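Local coordinates for outer membrane associated protein (Francisella tularensis subsp. tularensis, PDB 6U83) that probably anchors the outer membrane to peptidoglycan through this OmpA-like domain, which holds a bound D-alanine, and may act as a porin, at residues V58-K63 against V162-S167; I32-G37 against A47-N52; F85-N90 against L131-E136. All blocks are in the same frame, centred on the assembly; numbering follows the deposited sequence.

The three contacts tie together the sheet of this OmpA-like domain and the helices packed on it. Contact 2 comes first along the chain and closes before contact 1 opens, while contact 3 is nested inside the long loop that contact 1 closes. Contacts 1 and 2 have centres about 11 Å apart and share one sheet: strand 46-52 pairs with 33-34 in parallel and with 55-63 antiparallel, and 55-63 pairs in turn with 161-172. The centre of contact 3 is about 14 Å from that of contact 1 and about 20 Å from that of contact 2. Its helix 73-89 joins the sheet through F85, which packs on V58 and V166 and which I32 of contact 2 also reaches.

Contact 1. Residues V58-K63 against V162-S167; sequences VYLDTK and VEASVS
The amide N of V162 donates to the carbonyl O of T62 over 2.8 Å with an N-H...O angle of 162°, and T62 N returns the bond to V162 O. This hydrogen-bonded pair belongs to the antiparallel junction of strands 55-63 and 161-172 in the OmpA-like domain, a mixed sheet with helices packed on it. Hydrogen-bonded pairs recur at L60 with A164 and at V58 with V166, making six backbone bonds. Between them, at the non-hydrogen-bonded pairs Y59-S165 and D61-E163, CA-H groups turn to carbonyl oxygens instead, as where E163 CA lies 3.2 Å from L60 O.

One face carries V58, L60, T62, V162, A164 and V166 and is buried. F82 and F85 of helix 73-89 cover its V58 end, and R120 and V124 of helix 110-130 meet V162, whose side chain is about 10 Å from the bound D-alanine. Beta-branched valine and threonine suit the extended backbone here. A164 presents just its CB, which L60 CD2 approaches to 4.4 Å.

The other face is more polar. D61 OD2 and E163 OE2 are 4.5 Å apart, a pair of like charges whose repulsion is likely eased by two cations: R161 bridges E163, while K63 NZ forms a salt bridge to D61 OD2, its hydrogen bond weak at 3.3 Å, and is also held by the carbonyl oxygens of N40 and R158. Farther along, Y59 has CG anti to its carbonyl carbon (chi1 -61°), and its ring meets the small side chain of S165 obliquely: CB of S165 sits 3.6 Å from Y59 CD2 and 3.8 Å from Y59 CE2.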
# COMPACT_ATOMS: atom_id res chain seq x y z
N VAL A 58 4.30 -4.59 7.46
CA VAL A 58 4.74 -3.69 6.41
C VAL A 58 3.52 -3.02 5.82
O VAL A 58 2.51 -3.69 5.54
CB VAL A 58 5.56 -4.43 5.33
CG1 VAL A 58 5.99 -3.47 4.24
CG2 VAL A 58 6.79 -5.07 5.95
N TYR A 59 3.58 -1.71 5.66
CA TYR A 59 2.52 -0.94 5.03
C TYR A 59 2.98 -0.45 3.67
O TYR A 59 4.17 -0.23 3.44
CB TYR A 59 2.13 0.26 5.89
CG TYR A 59 1.63 -0.13 7.23
CD1 TYR A 59 2.50 -0.37 8.28
CD2 TYR A 59 0.27 -0.27 7.45
CE1 TYR A 59 2.03 -0.74 9.52
CE2 TYR A 59 -0.21 -0.63 8.69
CZ TYR A 59 0.67 -0.86 9.72
OH TYR A 59 0.17 -1.23 10.95
N LEU A 60 2.01 -0.26 2.78
CA LEU A 60 2.22 0.31 1.46
C LEU A 60 1.22 1.43 1.25
O LEU A 60 0.00 1.21 1.38
CB LEU A 60 2.06 -0.76 0.38
CG LEU A 60 2.12 -0.30 -1.06
CD1 LEU A 60 3.54 -0.31 -1.53
CD2 LEU A 60 1.25 -1.22 -1.92
N ASP A 61 1.71 2.63 0.95
CA ASP A 61 0.86 3.76 0.61
C ASP A 61 1.39 4.34 -0.70
O ASP A 61 2.32 5.15 -0.70
CB ASP A 61 0.83 4.79 1.74
CG ASP A 61 -0.22 5.86 1.52
OD1 ASP A 61 -0.77 5.92 0.41
OD2 ASP A 61 -0.51 6.64 2.45
N THR A 62 0.81 3.89 -1.81
CA THR A 62 1.15 4.37 -3.14
C THR A 62 0.19 5.48 -3.53
O THR A 62 -1.04 5.32 -3.43
CB THR A 62 1.06 3.21 -4.14
OG1 THR A 62 2.09 2.25 -3.86
CG2 THR A 62 1.22 3.71 -5.55
N LYS A 63 0.73 6.60 -3.98
CA LYS A 63 -0.05 7.78 -4.32
C LYS A 63 -0.20 7.90 -5.83
O LYS A 63 0.61 7.37 -6.60
CB LYS A 63 0.61 9.05 -3.77
CG LYS A 63 0.92 8.97 -2.29
CD LYS A 63 -0.22 9.51 -1.46
CE LYS A 63 -0.19 8.87 -0.11
NZ LYS A 63 -1.17 9.47 0.80
N VAL A 162 -3.49 3.95 -3.04
CA VAL A 162 -3.72 2.54 -2.79
C VAL A 162 -3.00 2.17 -1.50
O VAL A 162 -1.86 2.60 -1.28
CB VAL A 162 -3.22 1.67 -3.96
CG1 VAL A 162 -2.97 0.26 -3.50
CG2 VAL A 162 -4.24 1.65 -5.05
N GLU A 163 -3.65 1.38 -0.66
CA GLU A 163 -3.08 0.94 0.61
C GLU A 163 -3.13 -0.57 0.73
O GLU A 163 -4.04 -1.23 0.21
CB GLU A 163 -3.83 1.52 1.80
CG GLU A 163 -3.91 3.02 1.86
CD GLU A 163 -4.54 3.47 3.15
OE1 GLU A 163 -5.08 2.59 3.88
OE2 GLU A 163 -4.49 4.68 3.45
N ALA A 164 -2.16 -1.11 1.47
CA ALA A 164 -2.13 -2.53 1.82
C ALA A 164 -1.21 -2.71 3.01
O ALA A 164 -0.26 -1.94 3.20
CB ALA A 164 -1.66 -3.39 0.65
N SER A 165 -1.49 -3.75 3.81
CA SER A 165 -0.63 -4.10 4.93
C SER A 165 -0.63 -5.61 5.11
O SER A 165 -1.68 -6.25 5.02
CB SER A 165 -1.07 -3.40 6.22
OG SER A 165 -2.44 -3.62 6.49
N VAL A 166 0.55 -6.18 5.37
CA VAL A 166 0.71 -7.60 5.66
C VAL A 166 1.62 -7.75 6.88
O VAL A 166 2.42 -6.87 7.19
CB VAL A 166 1.28 -8.36 4.45
CG1 VAL A 166 0.28 -8.37 3.30
CG2 VAL A 166 2.57 -7.72 3.99
N SER A 167 1.47 -8.87 7.58
CA SER A 167 2.25 -9.15 8.78
C SER A 167 2.88 -10.52 8.68
O SER A 167 2.38 -11.42 8.00
CB SER A 167 1.38 -9.08 10.04
OG SER A 167 0.80 -7.81 10.16

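Contact 2. Residues I32-G37 against A47-N52; sequences IKQCEG and ACYTIN
Q34 and Y49 form a parallel pair in which Y49 grips the residues flanking Q34 with both its backbone polar atoms, Y49 N donating to K33 O at 3.0 Å and Y49 O accepting from C35 N at 2.8 Å, although the touching parts, 32-35 and 47-50, run 61° apart.

The covalent link lies next to these bonds. SG of C35 and SG of C48 are 2.1 Å apart, and the disulfide torsion of 91° is close to the relaxed value for a right-handed bridge. CG2 of T50 touches C35 SG at 4.1 Å, and F39 packs on C48. The bridge closes a loop of twelve intervening residues and fastens the short edge strand 33-34 to strand 46-52, which forms an antiparallel hairpin with 55-63 on its other side. A disulfide suits this place, where the backbone pairing is so brief that two cysteines add a link that does not depend on it.

Y49 has more of its surface covered by the other segment than any other residue here. Its CG sits between the backbone N and the carbonyl carbon (chi1 69°), and the ring beyond it lies on the backbone of Q34, whose CA is 3.5 Å above the ring centre. CB of Q34 makes a CH-pi contact with the same ring, 3.9 Å from the centroid; the chain beyond CG is extended, and glutamine, a polar residue, suits this exposed position. Carbonyl O of I32 comes to the ring edge, 3.2 Å from Y49 CE2. Isoleucine suits the more buried end: I32 points toward the strand, its CG2 pressed onto A47 O at 3.3 Å, and its side chain also meets V58 of strand 55-63.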
# COMPACT_ATOMS: atom_id res chain seq x y z
N ILE A 32 13.09 -1.58 3.27
CA ILE A 32 11.96 -0.93 3.92
C ILE A 32 12.42 -0.37 5.26
O ILE A 32 13.06 -1.08 6.04
CB ILE A 32 10.80 -1.91 4.11
CG1 ILE A 32 10.46 -2.60 2.79
CG2 ILE A 32 9.62 -1.18 4.65
CD1 ILE A 32 9.56 -3.83 2.92
N LYS A 33 12.08 0.88 5.53
CA LYS A 33 12.48 1.54 6.77
C LYS A 33 11.29 1.64 7.71
O LYS A 33 10.14 1.52 7.30
CB LYS A 33 13.04 2.93 6.48
CG LYS A 33 14.00 2.97 5.29
CD LYS A 33 15.13 1.94 5.43
CE LYS A 33 16.32 2.25 4.53
NZ LYS A 33 17.59 2.24 5.32
N GLN A 34 11.58 1.87 8.99
CA GLN A 34 10.53 1.93 9.99
C GLN A 34 9.63 3.14 9.76
O GLN A 34 10.10 4.21 9.40
CB GLN A 34 11.13 1.99 11.39
CG GLN A 34 10.10 2.02 12.50
CD GLN A 34 10.73 2.16 13.87
OE1 GLN A 34 11.17 3.24 14.25
NE2 GLN A 34 10.79 1.07 14.62
N CYS A 35 8.32 2.95 9.97
CA CYS A 35 7.37 4.03 9.74
C CYS A 35 7.61 5.18 10.71
O CYS A 35 7.75 4.96 11.92
CB CYS A 35 5.92 3.54 9.88
SG CYS A 35 5.35 2.30 8.67
N GLU A 36 7.65 6.39 10.18
CA GLU A 36 7.64 7.62 10.96
C GLU A 36 6.22 7.93 11.42
O GLU A 36 5.24 7.37 10.93
CB GLU A 36 8.19 8.78 10.13
CG GLU A 36 7.44 8.96 8.81
CD GLU A 36 7.75 10.28 8.12
OE1 GLU A 36 8.82 10.87 8.38
OE2 GLU A 36 6.91 10.73 7.30
N GLY A 37 6.10 8.86 12.36
CA GLY A 37 4.78 9.31 12.76
C GLY A 37 4.01 9.89 11.59
O GLY A 37 4.55 10.69 10.83
N ALA A 47 6.62 2.61 1.45
CA ALA A 47 6.44 1.34 2.13
C ALA A 47 7.31 1.37 3.38
O ALA A 47 8.50 1.66 3.30
CB ALA A 47 6.83 0.16 1.22
N CYS A 48 6.71 1.09 4.54
CA CYS A 48 7.45 1.14 5.79
C CYS A 48 6.96 0.01 6.71
O CYS A 48 5.96 -0.66 6.43
CB CYS A 48 7.34 2.53 6.43
SG CYS A 48 5.66 3.13 6.80
N TYR A 49 7.70 -0.22 7.81
CA TYR A 49 7.39 -1.31 8.73
C TYR A 49 7.21 -0.79 10.16
O TYR A 49 7.81 0.21 10.55
CB TYR A 49 8.49 -2.42 8.73
CG TYR A 49 9.83 -2.00 9.33
CD1 TYR A 49 10.03 -1.97 10.70
CD2 TYR A 49 10.89 -1.64 8.51
CE1 TYR A 49 11.24 -1.58 11.24
CE2 TYR A 49 12.11 -1.25 9.04
CZ TYR A 49 12.28 -1.22 10.40
OH TYR A 49 13.48 -0.84 10.94
N THR A 50 6.39 -1.50 10.93
CA THR A 50 6.40 -1.39 12.39
C THR A 50 6.62 -2.76 12.99
O THR A 50 6.29 -3.79 12.38
CB THR A 50 5.11 -0.81 12.97
OG1 THR A 50 4.09 -1.82 12.94
CG2 THR A 50 4.65 0.39 12.19
N ILE A 51 7.19 -2.79 14.18
CA ILE A 51 7.40 -4.02 14.92
C ILE A 51 6.50 -3.99 16.14
O ILE A 51 6.36 -2.94 16.79
CB ILE A 51 8.87 -4.20 15.31
CG1 ILE A 51 9.76 -4.18 14.06
CG2 ILE A 51 9.07 -5.51 16.06
CD1 ILE A 51 11.23 -3.89 14.40
N ASN A 52 5.87 -5.12 16.43
CA ASN A 52 5.03 -5.31 17.61
C ASN A 52 5.44 -6.66 18.17
O ASN A 52 5.02 -7.71 17.66
CB ASN A 52 3.55 -5.23 17.27
CG ASN A 52 3.13 -3.85 16.81
OD1 ASN A 52 2.94 -2.94 17.63
ND2 ASN A 52 2.98 -3.67 15.49

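Contact 3. Residues F85-N90 against L131-E136; sequences FIKDSN and LGLDSE
L131 offers its carbonyl O to the ammonium of K87, whose NZ makes a weak hydrogen bond of 3.4 Å to it. The leucine side chain packs on A80 and V83, one turn or more earlier on helix 73-89. G132 follows with a positive phi of 96°, closing helix 110-130 in a Schellman motif; glycine suits these backbone angles because a CB would press on the preceding carbonyl. Its own O lies 4.1 Å from K87 CD, as the lysine chain passes by and bends at chi3 (-68°), which places CE. L133, the next residue, turns into the interface and is buried. Its CD1 meets I86 CG2 at 3.8 Å, the two side chains set roughly perpendicular, and touches K87 CG at 4.2 Å as leucine and lysine lie alongside, pointing opposite ways. V83 packs on the same leucine.

The chemistry is therefore divided: I86 and L133 join helix 73-89 to the loop after helix 110-130 on the buried side, while at the solvent-exposed side the positive charge of K87 sits near the carbonyl end of helix 110-130, where the helix dipole would be expected to welcome it despite the long bond.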
# COMPACT_ATOMS: atom_id res chain seq x y z
N PHE A 85 9.04 -8.60 0.12
CA PHE A 85 8.77 -9.06 1.47
C PHE A 85 7.73 -10.17 1.48
O PHE A 85 7.86 -11.16 2.21
CB PHE A 85 8.31 -7.87 2.31
CG PHE A 85 7.91 -8.21 3.71
CD1 PHE A 85 8.86 -8.51 4.66
CD2 PHE A 85 6.58 -8.17 4.09
CE1 PHE A 85 8.50 -8.79 5.96
CE2 PHE A 85 6.22 -8.45 5.39
CZ PHE A 85 7.18 -8.76 6.32
N ILE A 86 6.68 -10.03 0.65
CA ILE A 86 5.66 -11.06 0.55
C ILE A 86 6.26 -12.38 0.08
O ILE A 86 5.99 -13.44 0.65
CB ILE A 86 4.52 -10.59 -0.38
CG1 ILE A 86 3.77 -9.43 0.26
CG2 ILE A 86 3.57 -11.74 -0.70
CD1 ILE A 86 3.02 -8.60 -0.75
N LYS A 87 7.10 -12.33 -0.96
CA LYS A 87 7.70 -13.56 -1.46
C LYS A 87 8.67 -14.17 -0.45
O LYS A 87 8.84 -15.39 -0.41
CB LYS A 87 8.41 -13.31 -2.79
CG LYS A 87 7.49 -12.98 -3.95
CD LYS A 87 8.21 -13.06 -5.31
CE LYS A 87 9.25 -11.96 -5.48
NZ LYS A 87 10.05 -12.13 -6.73
N ASP A 88 9.32 -13.34 0.36
CA ASP A 88 10.27 -13.87 1.34
C ASP A 88 9.56 -14.37 2.59
O ASP A 88 9.97 -15.37 3.17
CB ASP A 88 11.31 -12.82 1.70
CG ASP A 88 12.48 -12.81 0.73
OD1 ASP A 88 12.92 -13.91 0.32
OD2 ASP A 88 12.95 -11.71 0.38
N SER A 89 8.50 -13.68 3.01
CA SER A 89 7.75 -14.12 4.17
C SER A 89 6.81 -15.27 3.87
O SER A 89 6.15 -15.77 4.79
CB SER A 89 6.95 -12.95 4.74
OG SER A 89 7.82 -11.90 5.12
N ASN A 90 6.75 -15.72 2.62
CA ASN A 90 5.80 -16.74 2.19
C ASN A 90 4.38 -16.38 2.64
O ASN A 90 3.61 -17.23 3.11
CB ASN A 90 6.23 -18.12 2.71
CG ASN A 90 7.67 -18.45 2.33
OD1 ASN A 90 8.59 -18.26 3.12
ND2 ASN A 90 7.86 -18.92 1.10
N LEU A 131 5.97 -8.62 -11.24
CA LEU A 131 7.11 -8.88 -10.37
C LEU A 131 7.26 -10.34 -9.96
O LEU A 131 8.16 -10.64 -9.17
CB LEU A 131 6.99 -7.99 -9.14
CG LEU A 131 7.00 -6.51 -9.51
CD1 LEU A 131 6.83 -5.64 -8.28
CD2 LEU A 131 8.28 -6.17 -10.23
N GLY A 132 6.41 -11.24 -10.44
CA GLY A 132 6.52 -12.65 -10.09
C GLY A 132 5.65 -13.12 -8.96
O GLY A 132 5.86 -14.23 -8.45
N LEU A 133 4.68 -12.31 -8.53
CA LEU A 133 3.70 -12.70 -7.53
C LEU A 133 2.45 -13.22 -8.24
O LEU A 133 2.04 -12.69 -9.27
CB LEU A 133 3.34 -11.52 -6.63
CG LEU A 133 2.53 -11.82 -5.38
CD1 LEU A 133 3.34 -12.66 -4.40
CD2 LEU A 133 2.07 -10.53 -4.74
N ASP A 134 1.85 -14.26 -7.68
CA ASP A 134 0.79 -14.96 -8.37
C ASP A 134 -0.58 -14.32 -8.11
O ASP A 134 -0.88 -13.92 -6.99
CB ASP A 134 0.81 -16.43 -7.96
CG ASP A 134 2.23 -17.00 -7.99
OD1 ASP A 134 2.83 -17.04 -9.09
OD2 ASP A 134 2.76 -17.35 -6.92
N SER A 135 -1.39 -14.24 -9.17
CA SER A 135 -2.63 -13.46 -9.14
C SER A 135 -3.61 -13.97 -8.10
O SER A 135 -4.47 -13.20 -7.64
CB SER A 135 -3.30 -13.48 -10.51
OG SER A 135 -3.88 -14.75 -10.78
N GLU A 136 -3.54 -15.26 -7.74
CA GLU A 136 -4.43 -15.81 -6.73
C GLU A 136 -4.13 -15.26 -5.34
O GLU A 136 -5.04 -15.21 -4.50
CB GLU A 136 -4.32 -17.34 -6.70
CG GLU A 136 -2.90 -17.87 -6.71
CD GLU A 136 -2.48 -18.37 -8.08
OE1 GLU A 136 -2.33 -19.60 -8.25
OE2 GLU A 136 -2.32 -17.53 -8.99